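Local coordinates for xylose isomerase-like TIM barrel (Anabaena variabilis ATCC 29413, PDB 2QW5), which probably acts as a metal-dependent sugar or sugar-phosphate isomerase or epimerase, and binds a zinc ion and D-xylose in its TIM barrel, at residues A[96-100]-A[101-105]; A[60-63]-A[64-67]; A[21-24]-A[25-28]; A[300-303]-A[304-308]. All blocks are in the same frame, centred on the assembly; numbering follows the deposited sequence. Where two conformers were deposited one is given.

Contact 1: residues A[96-100]-A[101-105]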
ATOM      1  N   PRO A  96      -4.444  24.614   1.223  1.00 18.02           N
ATOM      2  CA  PRO A  96      -5.378  25.734   1.205  1.00 15.70           C
ATOM      3  C   PRO A  96      -6.821  25.393   0.897  1.00 17.98           C
ATOM      4  O   PRO A  96      -7.670  26.259   1.045  1.00 15.55           O
ATOM      5  CB  PRO A  96      -4.804  26.655   0.126  1.00 18.56           C
ATOM      6  CG  PRO A  96      -4.120  25.758  -0.808  1.00 20.63           C
ATOM      7  CD  PRO A  96      -3.504  24.700   0.086  1.00 17.52           C
ATOM      8  N   SER A  97      -7.079  24.167   0.457  1.00 16.84           N
ATOM      9  CA  SER A  97      -8.421  23.664   0.172  1.00 17.79           C
ATOM     10  C   SER A  97      -9.012  22.891   1.361  1.00 16.28           C
ATOM     11  O   SER A  97     -10.084  22.270   1.237  1.00 15.86           O
ATOM     12  CB  SER A  97      -8.388  22.773  -1.086  1.00 19.69           C
ATOM     13  OG  SER A  97      -7.638  21.585  -0.857  1.00 19.26           O
ATOM     14  N   SER A  98      -8.369  22.943   2.525  1.00 15.14           N
ATOM     15  CA  SER A  98      -8.865  22.281   3.726  1.00 17.60           C
ATOM     16  C   SER A  98     -10.213  22.854   4.150  1.00 19.08           C
ATOM     17  O   SER A  98     -10.506  23.992   3.862  1.00 19.74           O
ATOM     18  CB  SER A  98      -7.900  22.471   4.892  1.00 14.19           C
ATOM     19  OG  SER A  98      -8.425  21.941   6.104  1.00 19.05           O
ATOM     20  N   ASN A  99     -11.027  22.043   4.807  1.00 21.58           N
ATOM     21  CA  ASN A  99     -12.270  22.541   5.395  1.00 20.74           C
ATOM     22  C   ASN A  99     -12.018  23.325   6.674  1.00 20.13           C
ATOM     23  O   ASN A  99     -12.929  23.996   7.125  1.00 20.64           O
ATOM     24  CB  ASN A  99     -13.216  21.412   5.766  1.00 21.63           C
ATOM     25  CG  ASN A  99     -13.780  20.717   4.584  1.00 21.51           C
ATOM     26  OD1 ASN A  99     -13.948  21.286   3.493  1.00 24.19           O
ATOM     27  ND2 ASN A  99     -14.121  19.458   4.796  1.00 23.46           N
ATOM     28  N   TYR A 100     -10.798  23.262   7.230  1.00 19.34           N
ATOM     29  CA  TYR A 100     -10.477  23.873   8.517  1.00 19.19           C
ATOM     30  C   TYR A 100      -9.761  25.224   8.339  1.00 21.31           C
ATOM     31  O   TYR A 100      -8.640  25.275   7.775  1.00 20.28           O
ATOM     32  CB  TYR A 100      -9.654  22.888   9.379  1.00 18.30           C
ATOM     33  CG  TYR A 100     -10.300  21.515   9.395  1.00 21.00           C
ATOM     34  CD1 TYR A 100     -11.659  21.351   9.793  1.00 18.25           C
ATOM     35  CD2 TYR A 100      -9.595  20.372   8.975  1.00 20.86           C
ATOM     36  CE1 TYR A 100     -12.285  20.084   9.764  1.00 18.79           C
ATOM     37  CE2 TYR A 100     -10.212  19.110   8.948  1.00 18.74           C
ATOM     38  CZ  TYR A 100     -11.570  18.984   9.352  1.00 17.15           C
ATOM     39  OH  TYR A 100     -12.176  17.764   9.332  1.00 19.59           O
ATOM     40  N   PRO A 101     -10.391  26.325   8.819  1.00 20.16           N
ATOM     41  CA  PRO A 101      -9.786  27.671   8.708  1.00 19.95           C
ATOM     42  C   PRO A 101      -8.319  27.807   9.102  1.00 19.34           C
ATOM     43  O   PRO A 101      -7.564  28.395   8.342  1.00 18.70           O
ATOM     44  CB  PRO A 101     -10.648  28.506   9.620  1.00 23.05           C
ATOM     45  CG  PRO A 101     -12.023  27.860   9.506  1.00 24.74           C
ATOM     46  CD  PRO A 101     -11.729  26.378   9.448  1.00 17.86           C
ATOM     47  N   GLU A 102      -7.902  27.269  10.252  1.00 20.73           N
ATOM     48  CA  GLU A 102      -6.482  27.351  10.701  0.50 20.04           C
ATOM     49  C   GLU A 102      -5.547  26.605   9.768  1.00 19.32           C
ATOM     50  O   GLU A 102      -4.377  26.994   9.609  1.00 19.38           O
ATOM     51  CB  GLU A 102      -6.298  26.840  12.153  0.50 21.06           C
ATOM     52  CG  GLU A 102      -4.817  26.749  12.646  0.50 23.88           C
ATOM     53  CD  GLU A 102      -4.657  26.314  14.092  0.50 22.80           C
ATOM     54  OE1 GLU A 102      -5.367  26.858  14.953  0.50 35.40           O
ATOM     55  OE2 GLU A 102      -3.790  25.460  14.374  0.50 27.64           O
ATOM     56  N   GLN A 103      -6.032  25.497   9.184  1.00 18.89           N
ATOM     57  CA  GLN A 103      -5.204  24.731   8.251  1.00 18.32           C
ATOM     58  C   GLN A 103      -4.970  25.588   7.006  1.00 17.13           C
ATOM     59  O   GLN A 103      -3.850  25.714   6.550  1.00 15.26           O
ATOM     60  CB  GLN A 103      -5.841  23.388   7.849  1.00 19.68           C
ATOM     61  CG  GLN A 103      -4.853  22.515   7.049  1.00 17.33           C
ATOM     62  CD  GLN A 103      -5.267  21.085   6.910  1.00 19.45           C
ATOM     63  OE1 GLN A 103      -6.427  20.721   7.070  1.00 16.73           O
ATOM     64  NE2 GLN A 103      -4.315  20.260   6.538  1.00 12.45           N
ATOM     65  N   ARG A 104      -6.040  26.191   6.482  1.00 12.44           N
ATOM     66  CA  ARG A 104      -5.961  27.100   5.319  1.00 16.25           C
ATOM     67  C   ARG A 104      -5.033  28.310   5.545  1.00 17.85           C
ATOM     68  O   ARG A 104      -4.262  28.700   4.645  1.00 19.89           O
ATOM     69  CB  ARG A 104      -7.356  27.600   4.928  1.00 20.54           C
ATOM     70  CG  ARG A 104      -8.241  26.504   4.429  1.00 21.02           C
ATOM     71  CD  ARG A 104      -9.465  27.036   3.745  1.00 18.64           C
ATOM     72  NE  ARG A 104     -10.320  27.863   4.591  1.00 18.12           N
ATOM     73  CZ  ARG A 104     -11.486  27.507   5.143  1.00 17.53           C
ATOM     74  NH1 ARG A 104     -11.996  26.305   5.018  1.00 20.16           N
ATOM     75  NH2 ARG A 104     -12.152  28.385   5.863  1.00 25.63           N
ATOM     76  N   GLN A 105      -5.111  28.904   6.744  1.00 18.76           N
ATOM     77  CA  GLN A 105      -4.250  30.056   7.102  1.00 17.83           C
ATOM     78  C   GLN A 105      -2.824  29.647   7.207  1.00 19.94           C
ATOM     79  O   GLN A 105      -1.941  30.381   6.754  1.00 20.37           O
ATOM     80  CB  GLN A 105      -4.691  30.723   8.388  1.00 22.06           C
ATOM     81  CG  GLN A 105      -6.030  31.422   8.207  1.00 24.84           C
ATOM     82  CD  GLN A 105      -5.941  32.553   7.198  1.00 27.10           C
ATOM     83  OE1 GLN A 105      -4.998  33.358   7.244  1.00 27.96           O
ATOM     84  NE2 GLN A 105      -6.886  32.594   6.261  1.00 22.91           N
TER
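Arg104 reaches back from the first turn of helix 101-120 to the loop that leads into it, and backbone carbonyls meet its side chain at almost every step. Its CB lies 3.9 Å from Tyr100 O. CG, placed anti to the residue's own carbonyl carbon (chi1 -66°), comes within reach of two loop oxygens, and CD continues past the same pair, 3.2 Å from Ser98 O and 3.3 Å from Pro96 O. There the chain bends, bringing the guanidinium round so that NH1 donates to Ser98 O at 3.0 Å. The bond is straight (166°), and the oxygen lies at the edge of the guanidinium, close to its plane, while Tyr100 C and Pro101 CA lie over one face. This is a helix start with Tyr100 as N-cap residue: its carbonyl receives Arg104 N at 3.0 Å in the first regular helical bond and also a weak, bent one from Gln103 N. An ST turn precedes it, with Ser98 OG accepting from Tyr100 N at 2.9 Å. The same hydroxyl donates to Gln103 OE1 over a short 2.5 Å, approaching from above the amide's carbonyl plane, so one serine oxygen is gripped from both the loop and the helix. Gln103 NE2 is held separately by Thr93 O. The Tyr100 ring and this amide have nearly parallel planes, with OE1 at the ring edge, 3.7 Å from Tyr100 CD2. Beyond them, Tyr100 and Gln103 of a second subunit pack against Gln103 and Tyr100 respectively.

Contact 2: residues A[60-63]-A[64-67]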
ATOM      1  N   TYR A  60      10.723  29.342   8.384  1.00 19.78           N
ATOM      2  CA  TYR A  60      10.505  30.276   7.260  1.00 21.35           C
ATOM      3  C   TYR A  60      11.564  31.354   7.075  1.00 24.24           C
ATOM      4  O   TYR A  60      12.038  31.571   5.929  1.00 24.31           O
ATOM      5  CB  TYR A  60       9.135  30.934   7.300  1.00 21.10           C
ATOM      6  CG  TYR A  60       7.974  29.969   7.137  1.00 12.29           C
ATOM      7  CD1 TYR A  60       8.058  28.830   6.307  1.00 17.40           C
ATOM      8  CD2 TYR A  60       6.737  30.261   7.700  1.00 23.69           C
ATOM      9  CE1 TYR A  60       6.983  27.963   6.139  1.00 20.35           C
ATOM     10  CE2 TYR A  60       5.644  29.402   7.518  1.00 20.71           C
ATOM     11  CZ  TYR A  60       5.776  28.272   6.723  1.00 17.75           C
ATOM     12  OH  TYR A  60       4.758  27.403   6.559  1.00 17.84           O
ATOM     13  N   ALA A  61      11.949  31.985   8.181  1.00 23.10           N
ATOM     14  CA  ALA A  61      12.942  33.042   8.152  1.00 24.12           C
ATOM     15  C   ALA A  61      14.307  32.463   7.754  1.00 23.38           C
ATOM     16  O   ALA A  61      15.012  33.062   6.902  1.00 23.48           O
ATOM     17  CB  ALA A  61      12.984  33.775   9.494  1.00 23.66           C
ATOM     18  N   GLN A  62      14.653  31.287   8.301  1.00 20.73           N
ATOM     19  CA  GLN A  62      15.931  30.661   7.945  0.50 21.75           C
ATOM     20  C   GLN A  62      15.965  30.260   6.463  1.00 21.31           C
ATOM     21  O   GLN A  62      16.998  30.419   5.803  1.00 22.84           O
ATOM     22  CB  GLN A  62      16.276  29.472   8.865  0.50 23.19           C
ATOM     23  CG  GLN A  62      17.697  28.896   8.637  0.50 22.81           C
ATOM     24  CD  GLN A  62      18.793  29.956   8.751  0.50 29.81           C
ATOM     25  OE1 GLN A  62      19.068  30.467   9.842  0.50 33.94           O
ATOM     26  NE2 GLN A  62      19.412  30.295   7.622  0.50 21.49           N
ATOM     27  N   ASP A  63      14.846  29.778   5.929  1.00 22.26           N
ATOM     28  CA  ASP A  63      14.768  29.430   4.504  1.00 21.91           C
ATOM     29  C   ASP A  63      15.015  30.658   3.621  1.00 21.79           C
ATOM     30  O   ASP A  63      15.780  30.583   2.654  1.00 18.93           O
ATOM     31  CB  ASP A  63      13.387  28.842   4.141  1.00 23.31           C
ATOM     32  CG  ASP A  63      13.136  27.457   4.729  1.00 28.13           C
ATOM     33  OD1 ASP A  63      14.111  26.722   4.967  1.00 27.00           O
ATOM     34  OD2 ASP A  63      11.935  27.119   4.925  1.00 27.57           O
ATOM     35  N   LEU A  64      14.393  31.778   3.982  1.00 20.30           N
ATOM     36  CA  LEU A  64      14.512  33.022   3.190  1.00 20.44           C
ATOM     37  C   LEU A  64      15.954  33.498   3.130  1.00 22.11           C
ATOM     38  O   LEU A  64      16.467  33.843   2.067  1.00 21.94           O
ATOM     39  CB  LEU A  64      13.598  34.105   3.757  1.00 20.03           C
ATOM     40  CG  LEU A  64      13.469  35.409   2.976  1.00 21.35           C
ATOM     41  CD1 LEU A  64      13.159  35.160   1.490  1.00 22.48           C
ATOM     42  CD2 LEU A  64      12.440  36.323   3.622  1.00 18.01           C
ATOM     43  N   GLU A  65      16.613  33.411   4.273  1.00 23.33           N
ATOM     44  CA  GLU A  65      18.025  33.739   4.403  1.00 26.63           C
ATOM     45  C   GLU A  65      18.891  32.796   3.574  1.00 22.96           C
ATOM     46  O   GLU A  65      19.763  33.245   2.854  1.00 18.88           O
ATOM     47  CB  GLU A  65      18.400  33.699   5.889  1.00 26.68           C
ATOM     48  CG  GLU A  65      19.840  34.023   6.216  1.00 37.80           C
ATOM     49  CD  GLU A  65      20.008  34.297   7.710  1.00 40.84           C
ATOM     50  OE1 GLU A  65      19.588  33.425   8.529  1.00 56.02           O
ATOM     51  OE2 GLU A  65      20.542  35.384   8.050  1.00 60.15           O
ATOM     52  N   ASN A  66      18.622  31.494   3.626  1.00 21.47           N
ATOM     53  CA  ASN A  66      19.412  30.540   2.826  1.00 21.29           C
ATOM     54  C   ASN A  66      19.276  30.753   1.330  1.00 20.01           C
ATOM     55  O   ASN A  66      20.270  30.779   0.621  1.00 19.17           O
ATOM     56  CB  ASN A  66      19.056  29.089   3.173  1.00 21.67           C
ATOM     57  CG  ASN A  66      19.487  28.696   4.567  1.00 25.25           C
ATOM     58  OD1 ASN A  66      20.361  29.329   5.187  1.00 25.52           O
ATOM     59  ND2 ASN A  66      18.886  27.638   5.063  1.00 22.45           N
ATOM     60  N   TYR A  67      18.047  30.900   0.841  1.00 18.67           N
ATOM     61  CA  TYR A  67      17.841  31.133  -0.615  1.00 17.11           C
ATOM     62  C   TYR A  67      18.394  32.512  -1.062  1.00 17.39           C
ATOM     63  O   TYR A  67      18.851  32.655  -2.194  1.00 18.45           O
ATOM     64  CB  TYR A  67      16.355  30.921  -1.009  1.00 15.89           C
ATOM     65  CG  TYR A  67      15.968  29.437  -1.026  1.00 15.50           C
ATOM     66  CD1 TYR A  67      16.372  28.614  -2.079  1.00 19.07           C
ATOM     67  CD2 TYR A  67      15.128  28.876  -0.056  1.00 22.57           C
ATOM     68  CE1 TYR A  67      16.014  27.262  -2.144  1.00 21.20           C
ATOM     69  CE2 TYR A  67      14.750  27.504  -0.116  1.00 21.99           C
ATOM     70  CZ  TYR A  67      15.189  26.719  -1.165  1.00 17.22           C
ATOM     71  OH  TYR A  67      14.857  25.392  -1.234  1.00 18.73           O
TER
HETATM   72  O   HOH W   1      16.764  26.565   3.762  1.00 33.58           O
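Gln62 NE2 reaches Asn66 OD1 on the solvent side of helix 60-76, where the Gln62 chain leaves anti to its backbone N and bends at chi2 (55°). That bond, 2.8 Å long, is weak and bent, and doubtful as well, because Gln62 has two conformers. The firm part of the contact is the unbroken run of i to i+4 backbone bonds, of which Tyr67 N to Asp63 O is the straightest (2.9 Å, 174°); the Tyr67 ring brings CD2 to 3.3 Å from the same Asp63 O. On the looser side, Asn66 ND2 donates to a water at 2.7 Å, and the water in turn donates to Asp63 OD1 at 2.9 Å, while Asp63 OD2 forms a salt bridge with Arg114. With Asn66 exchanged for an alanine, the water is likely to lose its donor, and Asp63 its bridge to the next turn. The helix links strands 47-51 and 83-87 in a beta-alpha-beta unit, and Tyr60, Leu64 and Tyr67 settle it against helix 101-120 through Tyr110, Ser113, Ala120 and Ile117.

Contact 3: residues A[21-24]-A[25-28]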
ATOM      1  N   ASN A  21      15.511  19.109  -4.418  1.00 19.28           N
ATOM      2  CA  ASN A  21      15.971  19.909  -3.269  1.00 22.02           C
ATOM      3  C   ASN A  21      17.277  20.642  -3.592  1.00 24.05           C
ATOM      4  O   ASN A  21      18.334  20.018  -3.774  1.00 24.44           O
ATOM      5  CB  ASN A  21      16.165  19.011  -2.036  1.00 22.69           C
ATOM      6  CG  ASN A  21      16.266  19.798  -0.738  1.00 20.58           C
ATOM      7  OD1 ASN A  21      16.861  20.885  -0.668  1.00 23.01           O
ATOM      8  ND2 ASN A  21      15.672  19.256   0.307  1.00 22.18           N
ATOM      9  N   LEU A  22      17.184  21.971  -3.633  1.00 22.39           N
ATOM     10  CA  LEU A  22      18.322  22.821  -3.921  1.00 24.39           C
ATOM     11  C   LEU A  22      19.336  22.914  -2.762  1.00 24.38           C
ATOM     12  O   LEU A  22      20.443  23.370  -3.012  1.00 25.28           O
ATOM     13  CB  LEU A  22      17.864  24.232  -4.429  1.00 22.86           C
ATOM     14  CG  LEU A  22      17.667  24.340  -5.954  1.00 20.18           C
ATOM     15  CD1 LEU A  22      19.041  24.353  -6.645  1.00 29.21           C
ATOM     16  CD2 LEU A  22      16.778  23.279  -6.577  1.00 24.63           C
ATOM     17  N   GLN A  23      18.974  22.490  -1.538  1.00 26.82           N
ATOM     18  CA  GLN A  23      19.863  22.518  -0.353  1.00 27.51           C
ATOM     19  C   GLN A  23      20.647  23.835  -0.298  1.00 26.66           C
ATOM     20  O   GLN A  23      21.894  23.836  -0.358  1.00 25.47           O
ATOM     21  CB  GLN A  23      20.855  21.351  -0.394  1.00 28.41           C
ATOM     22  CG  GLN A  23      20.294  19.959  -0.580  1.00 30.08           C
ATOM     23  CD  GLN A  23      21.371  18.903  -0.264  1.00 32.92           C
ATOM     24  OE1 GLN A  23      21.918  18.885   0.854  1.00 34.85           O
ATOM     25  NE2 GLN A  23      21.667  18.034  -1.227  1.00 27.87           N
ATOM     26  N   PRO A  24      19.928  24.969  -0.229  1.00 26.33           N
ATOM     27  CA  PRO A  24      20.590  26.295  -0.278  1.00 28.99           C
ATOM     28  C   PRO A  24      21.662  26.556   0.810  1.00 29.38           C
ATOM     29  O   PRO A  24      22.593  27.326   0.587  1.00 28.88           O
ATOM     30  CB  PRO A  24      19.405  27.254  -0.147  1.00 28.65           C
ATOM     31  CG  PRO A  24      18.388  26.491   0.610  1.00 26.82           C
ATOM     32  CD  PRO A  24      18.480  25.131  -0.009  1.00 28.78           C
ATOM     33  N   ASP A  25      21.496  25.898   1.948  1.00 30.92           N
ATOM     34  CA  ASP A  25      22.439  25.882   3.096  1.00 33.99           C
ATOM     35  C   ASP A  25      23.666  24.942   3.009  1.00 36.38           C
ATOM     36  O   ASP A  25      24.574  25.056   3.840  1.00 41.45           O
ATOM     37  CB  ASP A  25      21.680  25.551   4.399  1.00 35.08           C
ATOM     38  CG  ASP A  25      20.829  24.262   4.324  1.00 41.76           C
ATOM     39  OD1 ASP A  25      20.516  23.718   3.214  1.00 46.05           O
ATOM     40  OD2 ASP A  25      20.421  23.814   5.420  1.00 58.36           O
ATOM     41  N   ASN A  26      23.682  24.010   2.058  1.00 35.03           N
ATOM     42  CA  ASN A  26      24.775  23.061   1.869  1.00 33.64           C
ATOM     43  C   ASN A  26      25.751  23.733   0.905  1.00 35.79           C
ATOM     44  O   ASN A  26      25.503  23.803  -0.307  1.00 34.70           O
ATOM     45  CB  ASN A  26      24.208  21.748   1.325  1.00 34.71           C
ATOM     46  CG  ASN A  26      25.250  20.652   1.122  1.00 34.12           C
ATOM     47  OD1 ASN A  26      26.430  20.904   0.872  1.00 33.16           O
ATOM     48  ND2 ASN A  26      24.774  19.405   1.136  1.00 37.84           N
ATOM     49  N   LEU A  27      26.881  24.170   1.459  1.00 37.52           N
ATOM     50  CA  LEU A  27      27.884  24.946   0.743  1.00 39.26           C
ATOM     51  C   LEU A  27      28.577  24.145  -0.347  1.00 39.73           C
ATOM     52  O   LEU A  27      28.876  24.688  -1.421  1.00 42.83           O
ATOM     53  CB  LEU A  27      28.876  25.586   1.735  1.00 41.03           C
ATOM     54  CG  LEU A  27      28.225  26.521   2.796  1.00 44.90           C
ATOM     55  CD1 LEU A  27      29.176  27.016   3.870  1.00 44.88           C
ATOM     56  CD2 LEU A  27      27.545  27.700   2.159  1.00 44.52           C
ATOM     57  N   ASP A  28      28.794  22.856  -0.105  1.00 38.06           N
ATOM     58  CA  ASP A  28      29.389  21.973  -1.122  1.00 36.68           C
ATOM     59  C   ASP A  28      28.421  21.699  -2.284  1.00 34.63           C
ATOM     60  O   ASP A  28      28.846  21.554  -3.440  1.00 32.07           O
ATOM     61  CB  ASP A  28      29.860  20.647  -0.496  1.00 39.34           C
ATOM     62  CG  ASP A  28      31.040  20.831   0.457  1.00 43.57           C
ATOM     63  OD1 ASP A  28      31.169  21.900   1.100  1.00 49.65           O
ATOM     64  OD2 ASP A  28      31.833  19.885   0.577  1.00 58.45           O
TER
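Gln23 lays its side chain alongside that of Asn26, the two pointing the same way with their CB atoms 3.8 Å apart. At the far end Asn26 ND2 donates to Gln23 OE1 at 2.9 Å. The bond is fairly straight at the hydrogen (154°); the donor stands above the acceptor's carbonyl plane, and the two amide planes lie 77° apart. Beneath the pair the backbone makes a type I beta turn from Gln23 to Asn26, closed by Asn26 N to Gln23 O at 3.0 Å. The turn brings the two side chains to the same side, so backbone and side-chain bonds fasten the same two residues. Asp25, at a corner of the turn, has its CG set between its backbone N and carbonyl carbon (chi1 53°), which folds OD1 back to 3.5 Å from Gln23 C. An Asx turn comes just before, with Asn21 OD1 taking Gln23 N at 2.8 Å. The whole forms the end of the loop that follows strand 11-14 of the barrel and feeds helix 27-42. Asn26 is the N-cap of that helix, its OD1 receiving Tyr29 N, while Pro24 O accepts from Arg30 NE. The Asn26 amide is thus used at both ends, ND2 bonded to Gln23 OE1 and OD1 to Tyr29 N, consistent with one preferred orientation: a flip would set a donor against Tyr29 N and an acceptor against Gln23 OE1.

Contact 4: residues A[300-303]-A[304-308]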
ATOM      1  N   PHE A 300      19.188   9.264 -17.183  1.00 20.65           N
ATOM      2  CA  PHE A 300      20.145  10.080 -17.952  1.00 20.02           C
ATOM      3  C   PHE A 300      21.185  10.409 -16.880  1.00 20.30           C
ATOM      4  O   PHE A 300      21.005  11.330 -16.061  1.00 22.18           O
ATOM      5  CB  PHE A 300      19.522  11.342 -18.542  1.00 17.98           C
ATOM      6  CG  PHE A 300      18.202  11.112 -19.203  1.00 15.14           C
ATOM      7  CD1 PHE A 300      18.070  10.144 -20.190  1.00 18.77           C
ATOM      8  CD2 PHE A 300      17.095  11.902 -18.879  1.00 20.36           C
ATOM      9  CE1 PHE A 300      16.873   9.942 -20.851  1.00 17.80           C
ATOM     10  CE2 PHE A 300      15.879  11.709 -19.542  1.00 22.99           C
ATOM     11  CZ  PHE A 300      15.763  10.705 -20.516  1.00 21.82           C
ATOM     12  N   TRP A 301      22.256   9.613 -16.857  1.00 21.18           N
ATOM     13  CA  TRP A 301      23.240   9.694 -15.789  1.00 20.37           C
ATOM     14  C   TRP A 301      23.854  11.074 -15.660  1.00 22.72           C
ATOM     15  O   TRP A 301      24.137  11.732 -16.651  1.00 21.72           O
ATOM     16  CB  TRP A 301      24.312   8.616 -15.887  1.00 21.72           C
ATOM     17  CG  TRP A 301      25.085   8.601 -17.126  1.00 21.08           C
ATOM     18  CD1 TRP A 301      24.772   7.941 -18.252  1.00 22.47           C
ATOM     19  CD2 TRP A 301      26.371   9.206 -17.354  1.00 27.82           C
ATOM     20  NE1 TRP A 301      25.737   8.137 -19.198  1.00 21.03           N
ATOM     21  CE2 TRP A 301      26.746   8.884 -18.667  1.00 24.82           C
ATOM     22  CE3 TRP A 301      27.220  10.007 -16.583  1.00 27.18           C
ATOM     23  CZ2 TRP A 301      27.936   9.329 -19.252  1.00 29.31           C
ATOM     24  CZ3 TRP A 301      28.424  10.460 -17.161  1.00 25.45           C
ATOM     25  CH2 TRP A 301      28.759  10.117 -18.493  1.00 28.67           C
ATOM     26  N   ILE A 302      24.031  11.495 -14.419  1.00 24.08           N
ATOM     27  CA  ILE A 302      24.491  12.836 -14.106  1.00 22.95           C
ATOM     28  C   ILE A 302      26.021  12.811 -13.979  1.00 25.69           C
ATOM     29  O   ILE A 302      26.524  12.180 -13.057  1.00 25.98           O
ATOM     30  CB  ILE A 302      23.830  13.365 -12.848  1.00 20.92           C
ATOM     31  CG1 ILE A 302      22.303  13.391 -13.022  1.00 15.47           C
ATOM     32  CG2 ILE A 302      24.323  14.801 -12.566  1.00 23.06           C
ATOM     33  CD1 ILE A 302      21.516  13.437 -11.669  1.00 18.69           C
ATOM     34  N   PRO A 303      26.751  13.489 -14.901  1.00 28.82           N
ATOM     35  CA  PRO A 303      28.215  13.496 -14.816  1.00 33.20           C
ATOM     36  C   PRO A 303      28.736  13.999 -13.468  1.00 36.43           C
ATOM     37  O   PRO A 303      28.253  15.015 -12.966  1.00 37.17           O
ATOM     38  CB  PRO A 303      28.622  14.432 -15.957  1.00 33.65           C
ATOM     39  CG  PRO A 303      27.548  14.266 -16.948  1.00 31.52           C
ATOM     40  CD  PRO A 303      26.319  14.284 -16.069  1.00 28.90           C
ATOM     41  N   ASP A 304      29.646  13.205 -12.895  1.00 41.79           N
ATOM     42  CA  ASP A 304      30.285  13.383 -11.566  1.00 44.16           C
ATOM     43  C   ASP A 304      29.515  12.709 -10.427  1.00 47.24           C
ATOM     44  O   ASP A 304      30.155  12.131  -9.538  1.00 50.75           O
ATOM     45  CB  ASP A 304      30.728  14.829 -11.252  1.00 45.95           C
ATOM     46  CG  ASP A 304      31.879  15.283 -12.156  1.00 50.32           C
ATOM     47  OD1 ASP A 304      32.939  14.615 -12.130  1.00 55.22           O
ATOM     48  OD2 ASP A 304      31.730  16.292 -12.885  1.00 59.83           O
ATOM     49  N   GLU A 305      28.179  12.733 -10.458  1.00 46.66           N
ATOM     50  CA  GLU A 305      27.407  12.024  -9.446  1.00 46.00           C
ATOM     51  C   GLU A 305      27.380  10.546  -9.769  1.00 45.58           C
ATOM     52  O   GLU A 305      27.826   9.716  -8.952  1.00 46.37           O
ATOM     53  CB  GLU A 305      25.981  12.547  -9.328  1.00 47.08           C
ATOM     54  CG  GLU A 305      25.138  11.769  -8.283  1.00 47.29           C
ATOM     55  CD  GLU A 305      23.717  12.237  -8.201  1.00 48.40           C
ATOM     56  OE1 GLU A 305      23.404  13.306  -8.774  1.00 60.20           O
ATOM     57  OE2 GLU A 305      22.919  11.531  -7.546  1.00 58.87           O
ATOM     58  N   ASP A 306      26.831  10.226 -10.944  1.00 41.80           N
ATOM     59  CA  ASP A 306      26.655   8.849 -11.365  1.00 39.49           C
ATOM     60  C   ASP A 306      27.864   8.384 -12.156  1.00 39.06           C
ATOM     61  O   ASP A 306      28.508   9.200 -12.820  1.00 37.94           O
ATOM     62  CB  ASP A 306      25.428   8.716 -12.255  1.00 39.83           C
ATOM     63  CG  ASP A 306      24.149   9.142 -11.567  1.00 37.33           C
ATOM     64  OD1 ASP A 306      23.861   8.665 -10.446  1.00 29.84           O
ATOM     65  OD2 ASP A 306      23.398   9.909 -12.202  1.00 30.18           O
ATOM     66  N   PRO A 307      28.197   7.081 -12.074  1.00 39.44           N
ATOM     67  CA  PRO A 307      29.267   6.587 -12.939  1.00 39.50           C
ATOM     68  C   PRO A 307      28.854   6.623 -14.425  1.00 39.10           C
ATOM     69  O   PRO A 307      27.702   6.309 -14.754  1.00 40.03           O
ATOM     70  CB  PRO A 307      29.448   5.126 -12.485  1.00 40.20           C
ATOM     71  CG  PRO A 307      28.172   4.749 -11.845  1.00 39.19           C
ATOM     72  CD  PRO A 307      27.680   6.012 -11.193  1.00 40.31           C
ATOM     73  N   PRO A 308      29.772   7.002 -15.322  1.00 37.55           N
ATOM     74  CA  PRO A 308      29.406   6.994 -16.737  1.00 37.34           C
ATOM     75  C   PRO A 308      29.010   5.633 -17.270  1.00 36.02           C
ATOM     76  O   PRO A 308      29.436   4.621 -16.743  1.00 40.36           O
ATOM     77  CB  PRO A 308      30.689   7.483 -17.450  1.00 39.90           C
ATOM     78  CG  PRO A 308      31.752   7.397 -16.465  1.00 40.67           C
ATOM     79  CD  PRO A 308      31.146   7.500 -15.115  1.00 37.61           C
TER
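The loop between helix 287-290 and the C-terminal helix 314-332 folds back on itself here in a tight, non-helical turn, fastened by Asp306 and Trp301. Asp306 pairs with Ile302 twice. Its backbone N reaches Ile302 O at 2.9 Å, and its carboxylate oxygen OD2 takes Ile302 N at 2.8 Å through the anti lone pair, along a nearly straight line (173°). Ile302 O is also met by Glu305 N, though weakly, and the extended Glu305 side chain passes obliquely by the isoleucine, with OE1 3.5 Å from Ile302 CD1. Asp306 OD1 has a salt bridge with Lys299. Trp301 adds an apolar contact, its CB 3.8 Å from Asp306 CB. Its chi1 of 58° sets CG between the backbone N and carbonyl carbon and swings the indole across Pro308, whose CA sits over the six-membered ring, 3.5 Å from the centroid and only 4° off the normal, in a CH-pi contact. Pro308 CB adds a touch at 3.4 Å to Trp301 CH2, and Trp301 NE1 is tied to Tyr311 O. Were the indole of Trp301 replaced by a leucine, Pro308 would probably lose its flat support and Tyr311 O this donor. A carbonyl bonded to the N-H four residues on, as between Ile302 and Asp306, defines an alpha-turn, here reinforced by the aspartate carboxylate, with Trp301 and Pro308 packed together beyond its two ends.

Overall arrangement
The four contacts lie in series along the barrel chain, in the order 3, 2, 1, 4, and none is part of the zinc or D-xylose site. Contacts 2 and 3 are direct neighbours, their centres about 12 Å apart: Pro24 packs on Tyr67 with CG 3.7 Å from its CZ, and Asp25 meets Asn66, so the entry to helix 27-42 leans on helix 60-76. Contact 1 opens the next barrel helix, 101-120, with its nearest atoms about 7 Å from contact 2. Contact 4 lies on the opposite side of the chain's centre from contact 1, their centres about 42 Å apart. The side chains of Pro96 and Tyr67 each remain about 13 Å from the bound sugar.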